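Local coordinates for protein B-agarase (Saccharophagus degradans, PDB 4BQ2) that hydrolyses the beta-linkages of agarose as a family 50 glycoside hydrolase, probably releasing its product from chain ends as an exo-beta-agarase, at residues A[86-91]-A[96-101]; A[74-79]-A[150-155]; A[542-547]-A[554-559]. All blocks are in the same frame, centred on the assembly; numbering follows the deposited sequence.

Overall arrangement
From the N terminus, strand 70-79 supplies the first half of contact 2, and strand 84-92 follows it directly. That strand turns back into strand 97-104, so contact 1 closes a short hairpin, nested inside the much longer loop that contact 2 closes when residues 150-155 arrive. Contacts 1 and 2 have centres 12 Å apart and touch, since residues 150-155 pair with strand 97-104; both belong to the carbohydrate-binding-module-like beta domain. Contact 3 comes later in series, closing a small loop around helix 549-552 in the beta-galactosidase-like region; its nearest atoms lie about 18 Å from contact 1 and about 24 Å from contact 2.

Contact 1. Residues A[86-91]-A[96-101]; sequences FYLDVT and AVFTRS
Asp-89 and Thr-99 stand side by side on one face of an antiparallel beta hairpin, joined by a hydrogen bond of 2.6 Å from Thr-99 OG1 to Asp-89 OD1. The hydroxyl meets the carboxylate on its syn side, 29° out of plane. Asp-89 CG and Thr-99 OG1 each lie beside their own backbone N (chi1 -70° for Asp-89), which brings the two polar groups together in a non-hydrogen-bonded pair. On the same face Val-97 CG1 lies 3.3 Å from Thr-91 OG1, while Tyr-87 has Ser-101 OG over one ring face. Small enough to turn back to the main chain, Ser-101 OG donates to Phe-86 O at 2.7 Å from above the carbonyl plane and also bonds Gln-85 NE2. The face with Leu-88, Val-90 and Phe-98 is mostly apolar. Phe-98, its CG held between backbone N and carbonyl carbon (chi1 77°), leans its ring on Val-90, whose CB makes a CH-pi contact 4.0 Å from the ring centroid; Leu-88 CD2 comes to the ring's edge. Four backbone bonds tie the strands. The chemistry implies a two-sided hairpin in the agarase CBM-like domain: one face where the Thr-99 hydroxyl satisfies a carboxylate oxygen, and a mainly hydrocarbon face from which Arg-100 leads away, its NH1 bonding Phe-152 O.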
# COMPACT_ATOMS: atom_id res chain seq x y z
N PHE A 86 14.84 3.90 8.28
CA PHE A 86 15.01 5.32 8.12
C PHE A 86 14.28 5.82 6.87
O PHE A 86 14.36 5.18 5.79
CB PHE A 86 16.51 5.67 7.95
CG PHE A 86 17.15 6.22 9.17
CD1 PHE A 86 16.39 6.95 10.12
CD2 PHE A 86 18.51 6.07 9.38
CE1 PHE A 86 17.00 7.51 11.24
CE2 PHE A 86 19.13 6.61 10.50
CZ PHE A 86 18.36 7.32 11.44
N TYR A 87 13.60 6.95 7.03
CA TYR A 87 13.09 7.72 5.92
C TYR A 87 14.08 8.83 5.67
O TYR A 87 14.41 9.57 6.60
CB TYR A 87 11.72 8.30 6.25
CG TYR A 87 10.64 7.23 6.29
CD1 TYR A 87 10.38 6.54 7.47
CD2 TYR A 87 9.91 6.90 5.16
CE1 TYR A 87 9.39 5.55 7.53
CE2 TYR A 87 8.93 5.91 5.19
CZ TYR A 87 8.68 5.24 6.38
OH TYR A 87 7.68 4.28 6.41
N LEU A 88 14.61 8.91 4.44
CA LEU A 88 15.51 9.98 4.07
C LEU A 88 14.71 10.94 3.19
O LEU A 88 14.24 10.53 2.13
CB LEU A 88 16.73 9.41 3.32
CG LEU A 88 17.54 10.49 2.59
CD1 LEU A 88 18.34 11.32 3.60
CD2 LEU A 88 18.46 9.88 1.50
N ASP A 89 14.52 12.16 3.67
CA ASP A 89 13.83 13.20 2.91
C ASP A 89 14.84 14.30 2.67
O ASP A 89 15.48 14.77 3.60
CB ASP A 89 12.67 13.78 3.73
CG ASP A 89 11.52 12.78 3.90
OD1 ASP A 89 10.71 12.69 2.97
OD2 ASP A 89 11.45 12.10 4.96
N VAL A 90 14.98 14.68 1.40
CA VAL A 90 15.93 15.70 1.01
C VAL A 90 15.09 16.79 0.35
O VAL A 90 14.34 16.51 -0.59
CB VAL A 90 17.00 15.13 0.05
CG1 VAL A 90 17.96 16.21 -0.39
CG2 VAL A 90 17.77 14.00 0.73
N THR A 91 15.20 18.01 0.88
CA THR A 91 14.39 19.16 0.42
C THR A 91 15.28 20.25 -0.19
O THR A 91 16.34 20.56 0.35
CB THR A 91 13.55 19.72 1.59
OG1 THR A 91 12.72 18.67 2.12
CG2 THR A 91 12.61 20.84 1.13
N ALA A 96 10.89 21.54 -3.07
CA ALA A 96 10.78 20.22 -3.68
C ALA A 96 11.45 19.17 -2.80
O ALA A 96 12.44 19.47 -2.17
CB ALA A 96 11.38 20.22 -5.06
N VAL A 97 10.88 17.97 -2.73
CA VAL A 97 11.33 16.93 -1.78
C VAL A 97 11.31 15.57 -2.45
O VAL A 97 10.40 15.27 -3.25
CB VAL A 97 10.40 16.74 -0.54
CG1 VAL A 97 11.16 16.14 0.63
CG2 VAL A 97 9.67 18.00 -0.13
N PHE A 98 12.27 14.71 -2.09
CA PHE A 98 12.18 13.30 -2.45
C PHE A 98 12.35 12.49 -1.20
O PHE A 98 12.99 12.95 -0.25
CB PHE A 98 13.16 12.87 -3.58
CG PHE A 98 14.61 12.69 -3.15
CD1 PHE A 98 15.00 11.66 -2.26
CD2 PHE A 98 15.61 13.50 -3.69
CE1 PHE A 98 16.33 11.50 -1.89
CE2 PHE A 98 16.95 13.32 -3.34
CZ PHE A 98 17.31 12.33 -2.43
N THR A 99 11.75 11.29 -1.21
CA THR A 99 11.80 10.39 -0.05
C THR A 99 12.36 9.04 -0.50
O THR A 99 11.85 8.42 -1.44
CB THR A 99 10.38 10.14 0.54
OG1 THR A 99 9.77 11.39 0.89
CG2 THR A 99 10.45 9.28 1.81
N ARG A 100 13.40 8.58 0.19
CA ARG A 100 13.87 7.21 0.01
C ARG A 100 13.87 6.61 1.39
O ARG A 100 13.79 7.32 2.37
CB ARG A 100 15.28 7.16 -0.60
CG ARG A 100 15.38 7.64 -2.04
CD ARG A 100 16.70 7.17 -2.69
NE ARG A 100 16.76 7.60 -4.10
CZ ARG A 100 16.86 6.79 -5.16
NH1 ARG A 100 16.96 5.47 -5.02
NH2 ARG A 100 16.89 7.33 -6.38
N SER A 101 13.95 5.29 1.46
CA SER A 101 13.93 4.64 2.75
C SER A 101 14.62 3.29 2.63
O SER A 101 14.71 2.71 1.51
CB SER A 101 12.47 4.45 3.24
OG SER A 101 12.47 3.82 4.52

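Contact 2. Residues A[74-79]-A[150-155]; sequences FDIVSV and RQFVWM
The rings of Phe-74 and Phe-152 meet obliquely, with planes at 70° and centroids 6.0 Å apart, inside the beta-rich, carbohydrate-binding-module-like domain. Ile-76 also approaches the Phe-152 ring obliquely. The strand alternation explains the grouping. Phe-74 and Ile-76, two residues apart on strand 70-79, both leave the backbone toward residues 150-155, whereas Asp-75 between them turns to Arg-188 in a salt bridge. The Phe-74 ring CG lies beside its backbone N (chi1 -51°), which carries the ring across to its partner. Phe-152 sits at the break between strands 150-151 and 153-155 and directs its ring into the same apolar layer. Bulky hydrocarbon groups suit this buried place because strand 110-115, paired with both strand 70-79 and strand 150-155, lies between the two backbones, so long side chains meet across it, with Tyr-112 of that middle strand filling in beside Ile-76 and Phe-152. No hydrogen bond crosses the contact. Phe-152 O accepts a hydrogen bond from Arg-100 NH1 of the neighbouring hairpin. The closest approach is Phe-74 CD1 to Phe-152 CE2, at 3.9 Å, with Ile-76 CD1 reaching Phe-152 CZ at 4.3 Å.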
# COMPACT_ATOMS: atom_id res chain seq x y z
N PHE A 74 25.84 7.72 3.45
CA PHE A 74 25.88 7.68 4.92
C PHE A 74 26.34 6.30 5.34
O PHE A 74 25.91 5.30 4.72
CB PHE A 74 24.47 7.84 5.54
CG PHE A 74 23.68 9.01 5.04
CD1 PHE A 74 23.03 8.96 3.82
CD2 PHE A 74 23.48 10.11 5.87
CE1 PHE A 74 22.26 10.04 3.37
CE2 PHE A 74 22.73 11.21 5.43
CZ PHE A 74 22.11 11.16 4.20
N ASP A 75 27.21 6.22 6.36
CA ASP A 75 27.51 4.93 7.01
C ASP A 75 26.57 4.85 8.20
O ASP A 75 26.48 5.80 8.98
CB ASP A 75 28.97 4.84 7.48
CG ASP A 75 29.99 4.88 6.34
OD1 ASP A 75 29.61 4.87 5.15
OD2 ASP A 75 31.20 5.01 6.67
N ILE A 76 25.80 3.78 8.32
CA ILE A 76 24.78 3.68 9.38
C ILE A 76 24.72 2.27 9.92
O ILE A 76 24.93 1.29 9.16
CB ILE A 76 23.36 4.08 8.85
CG1 ILE A 76 23.42 5.24 7.85
CG2 ILE A 76 22.39 4.40 10.01
CD1 ILE A 76 22.07 5.61 7.24
N VAL A 77 24.42 2.13 11.21
CA VAL A 77 24.13 0.81 11.78
C VAL A 77 23.16 1.01 12.93
O VAL A 77 23.16 2.08 13.53
CB VAL A 77 25.40 0.13 12.32
CG1 VAL A 77 25.91 0.83 13.58
CG2 VAL A 77 25.15 -1.34 12.60
N SER A 78 22.33 0.01 13.23
CA SER A 78 21.41 0.09 14.39
C SER A 78 22.11 -0.58 15.58
O SER A 78 22.96 -1.42 15.38
CB SER A 78 20.07 -0.63 14.13
OG SER A 78 19.35 0.06 13.14
N VAL A 79 21.78 -0.17 16.79
CA VAL A 79 22.39 -0.77 17.97
C VAL A 79 21.23 -1.26 18.80
O VAL A 79 20.16 -0.66 18.77
CB VAL A 79 23.24 0.26 18.74
CG1 VAL A 79 23.86 -0.36 19.98
CG2 VAL A 79 24.33 0.82 17.84
N ARG A 150 24.78 -0.18 -0.02
CA ARG A 150 23.33 -0.35 -0.14
C ARG A 150 22.65 0.89 -0.67
O ARG A 150 22.85 1.97 -0.16
CB ARG A 150 22.74 -0.74 1.20
CG ARG A 150 23.32 -2.05 1.74
CD ARG A 150 22.51 -2.55 2.92
NE ARG A 150 21.16 -2.98 2.52
CZ ARG A 150 20.13 -3.02 3.36
NH1 ARG A 150 20.28 -2.67 4.64
NH2 ARG A 150 18.95 -3.44 2.93
N GLN A 151 21.81 0.72 -1.68
CA GLN A 151 21.10 1.86 -2.28
C GLN A 151 19.81 2.13 -1.50
O GLN A 151 19.00 1.21 -1.34
CB GLN A 151 20.80 1.60 -3.77
CG GLN A 151 20.15 2.83 -4.38
CD GLN A 151 19.99 2.84 -5.88
OE1 GLN A 151 19.78 1.80 -6.53
NE2 GLN A 151 19.98 4.03 -6.44
N PHE A 152 19.62 3.35 -1.00
CA PHE A 152 18.33 3.74 -0.40
C PHE A 152 17.27 3.46 -1.45
O PHE A 152 17.47 3.74 -2.67
CB PHE A 152 18.28 5.22 -0.04
CG PHE A 152 18.65 5.56 1.40
CD1 PHE A 152 17.67 5.62 2.39
CD2 PHE A 152 19.96 5.93 1.74
CE1 PHE A 152 17.98 5.98 3.71
CE2 PHE A 152 20.28 6.28 3.04
CZ PHE A 152 19.30 6.31 4.03
N VAL A 153 16.12 2.95 -1.02
CA VAL A 153 15.12 2.51 -1.98
C VAL A 153 14.22 3.67 -2.33
O VAL A 153 13.81 4.42 -1.45
CB VAL A 153 14.26 1.39 -1.36
CG1 VAL A 153 13.15 0.92 -2.29
CG2 VAL A 153 15.15 0.23 -0.94
N TRP A 154 13.82 3.77 -3.60
CA TRP A 154 12.93 4.84 -3.99
C TRP A 154 11.53 4.62 -3.40
O TRP A 154 10.99 3.52 -3.49
CB TRP A 154 12.81 4.91 -5.52
CG TRP A 154 11.92 6.03 -5.94
CD1 TRP A 154 10.67 5.93 -6.48
CD2 TRP A 154 12.22 7.42 -5.86
NE1 TRP A 154 10.15 7.19 -6.71
CE2 TRP A 154 11.09 8.12 -6.34
CE3 TRP A 154 13.34 8.16 -5.42
CZ2 TRP A 154 11.06 9.53 -6.43
CZ3 TRP A 154 13.30 9.57 -5.49
CH2 TRP A 154 12.16 10.24 -5.99
N MET A 155 10.96 5.70 -2.84
CA MET A 155 9.61 5.69 -2.29
C MET A 155 8.69 6.61 -3.10
O MET A 155 7.71 6.14 -3.74
CB MET A 155 9.64 6.08 -0.79
CG MET A 155 10.50 5.14 0.05
SD MET A 155 9.86 3.45 0.16
CE MET A 155 8.68 3.66 1.49

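Contact 3. Residues A[542-547]-A[554-559]; sequences WGLKLS and LGVDVK
A small hydrophobic cluster joins the two loops on either side of helix 549-552, in the beta-galactosidase-like part of the chain. Val-556 stands at its middle and divides its branches between two leucines. Val-556 CG1 meets Leu-544 CD1 tip to tip at 3.7 Å, while Val-556 CG2 touches Leu-546 CD1 at 4.0 Å, the latter two side chains passing at a slant. With CG1 anti to the backbone N (chi1 169°) and CG2 beside it, the forked valine can serve both neighbours at once. Trp-542 closes the other end. The six-membered part of its indole comes against Val-558, with Trp-542 CZ3 3.5 Å from Val-558 CG1 in an oblique approach, and Val-556 CG1 lies at the ring edge, 4.3 Å from Trp-542 CZ3. Leu-544 CD1 also lies at that edge, in the ring plane, so this methyl touches both the indole edge and the valine. A broad aromatic suits the position because it can span both valines while its NE1 points elsewhere, to a hydrogen bond with Asp-570 on helix 565-593. Leu-511 of helix 505-511 packs on both Trp-542 and Val-558.

Gly-543 and Gly-555 each leave a helix at positive phi, a backbone shape that suits glycine; at Gly-555 a CB would also press on the preceding carbonyl O. Asp-557, at the centre of an inverse gamma turn, sets out away from residues 542-547, and its OD1 forms a salt bridge with Lys-559 NZ at 3.1 Å. With no hydrogen bond between the two segments, their direct association rests on van der Waals and hydrophobic packing, while the charged groups stay on the outer side.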
# COMPACT_ATOMS: atom_id res chain seq x y z
N TRP A 542 -15.67 35.55 3.73
CA TRP A 542 -14.59 35.11 2.84
C TRP A 542 -13.69 36.23 2.41
O TRP A 542 -12.71 35.99 1.69
CB TRP A 542 -15.16 34.40 1.61
CG TRP A 542 -15.78 33.06 1.93
CD1 TRP A 542 -16.11 32.57 3.16
CD2 TRP A 542 -16.18 32.06 0.98
NE1 TRP A 542 -16.67 31.31 3.03
CE2 TRP A 542 -16.72 30.98 1.70
CE3 TRP A 542 -16.12 31.97 -0.42
CZ2 TRP A 542 -17.22 29.82 1.07
CZ3 TRP A 542 -16.62 30.83 -1.05
CH2 TRP A 542 -17.15 29.77 -0.30
N GLY A 543 -14.01 37.44 2.85
CA GLY A 543 -13.28 38.64 2.44
C GLY A 543 -13.43 38.92 0.96
O GLY A 543 -12.51 39.40 0.33
N LEU A 544 -14.60 38.63 0.39
CA LEU A 544 -14.81 38.79 -1.06
C LEU A 544 -15.82 39.91 -1.38
O LEU A 544 -16.39 40.52 -0.48
CB LEU A 544 -15.30 37.46 -1.67
CG LEU A 544 -14.39 36.23 -1.73
CD1 LEU A 544 -15.14 35.05 -2.33
CD2 LEU A 544 -13.13 36.50 -2.52
N LYS A 545 -16.05 40.14 -2.67
CA LYS A 545 -16.96 41.20 -3.12
C LYS A 545 -17.85 40.70 -4.25
O LYS A 545 -18.06 41.39 -5.25
CB LYS A 545 -16.18 42.41 -3.62
CG LYS A 545 -15.31 43.10 -2.58
CD LYS A 545 -14.53 44.23 -3.23
CE LYS A 545 -13.80 43.74 -4.49
NZ LYS A 545 -13.84 44.73 -5.61
N LEU A 546 -18.36 39.48 -4.11
CA LEU A 546 -19.23 38.92 -5.13
C LEU A 546 -20.50 39.77 -5.24
O LEU A 546 -20.98 40.28 -4.24
CB LEU A 546 -19.60 37.48 -4.78
CG LEU A 546 -18.40 36.55 -4.87
CD1 LEU A 546 -18.60 35.37 -3.91
CD2 LEU A 546 -18.23 36.13 -6.33
N SER A 547 -21.04 39.91 -6.44
CA SER A 547 -22.16 40.81 -6.64
C SER A 547 -23.48 40.10 -6.32
O SER A 547 -24.51 40.76 -6.07
CB SER A 547 -22.16 41.31 -8.08
OG SER A 547 -22.35 40.20 -8.94
N LEU A 554 -21.17 30.76 -10.27
CA LEU A 554 -20.31 30.59 -11.45
C LEU A 554 -19.01 29.87 -11.10
O LEU A 554 -18.27 29.47 -11.99
CB LEU A 554 -19.94 31.94 -12.08
CG LEU A 554 -21.06 32.86 -12.57
CD1 LEU A 554 -20.45 34.23 -12.88
CD2 LEU A 554 -21.78 32.28 -13.77
N GLY A 555 -18.73 29.73 -9.81
CA GLY A 555 -17.45 29.21 -9.37
C GLY A 555 -16.60 30.33 -8.81
O GLY A 555 -16.51 31.40 -9.38
N VAL A 556 -15.98 30.06 -7.67
CA VAL A 556 -15.17 31.04 -6.94
C VAL A 556 -13.83 30.38 -6.62
O VAL A 556 -13.81 29.27 -6.05
CB VAL A 556 -15.84 31.41 -5.60
CG1 VAL A 556 -14.89 32.22 -4.72
CG2 VAL A 556 -17.16 32.12 -5.84
N ASP A 557 -12.75 31.08 -6.96
CA ASP A 557 -11.37 30.61 -6.77
C ASP A 557 -10.83 30.80 -5.32
O ASP A 557 -9.93 31.62 -5.02
CB ASP A 557 -10.48 31.26 -7.84
CG ASP A 557 -9.05 30.79 -7.79
OD1 ASP A 557 -8.77 29.67 -7.31
OD2 ASP A 557 -8.18 31.56 -8.25
N VAL A 558 -11.39 30.02 -4.41
CA VAL A 558 -11.00 30.03 -3.00
C VAL A 558 -9.57 29.54 -2.82
O VAL A 558 -8.94 29.79 -1.80
CB VAL A 558 -12.00 29.25 -2.13
CG1 VAL A 558 -13.30 30.04 -2.01
CG2 VAL A 558 -12.27 27.86 -2.71
N LYS A 559 -9.06 28.87 -3.85
CA LYS A 559 -7.73 28.27 -3.83
C LYS A 559 -6.65 29.30 -3.57
O LYS A 559 -5.65 29.00 -2.94
CB LYS A 559 -7.50 27.53 -5.14
CG LYS A 559 -6.10 27.03 -5.42
CD LYS A 559 -6.12 26.10 -6.63
CE LYS A 559 -7.09 26.54 -7.73
NZ LYS A 559 -6.66 27.74 -8.53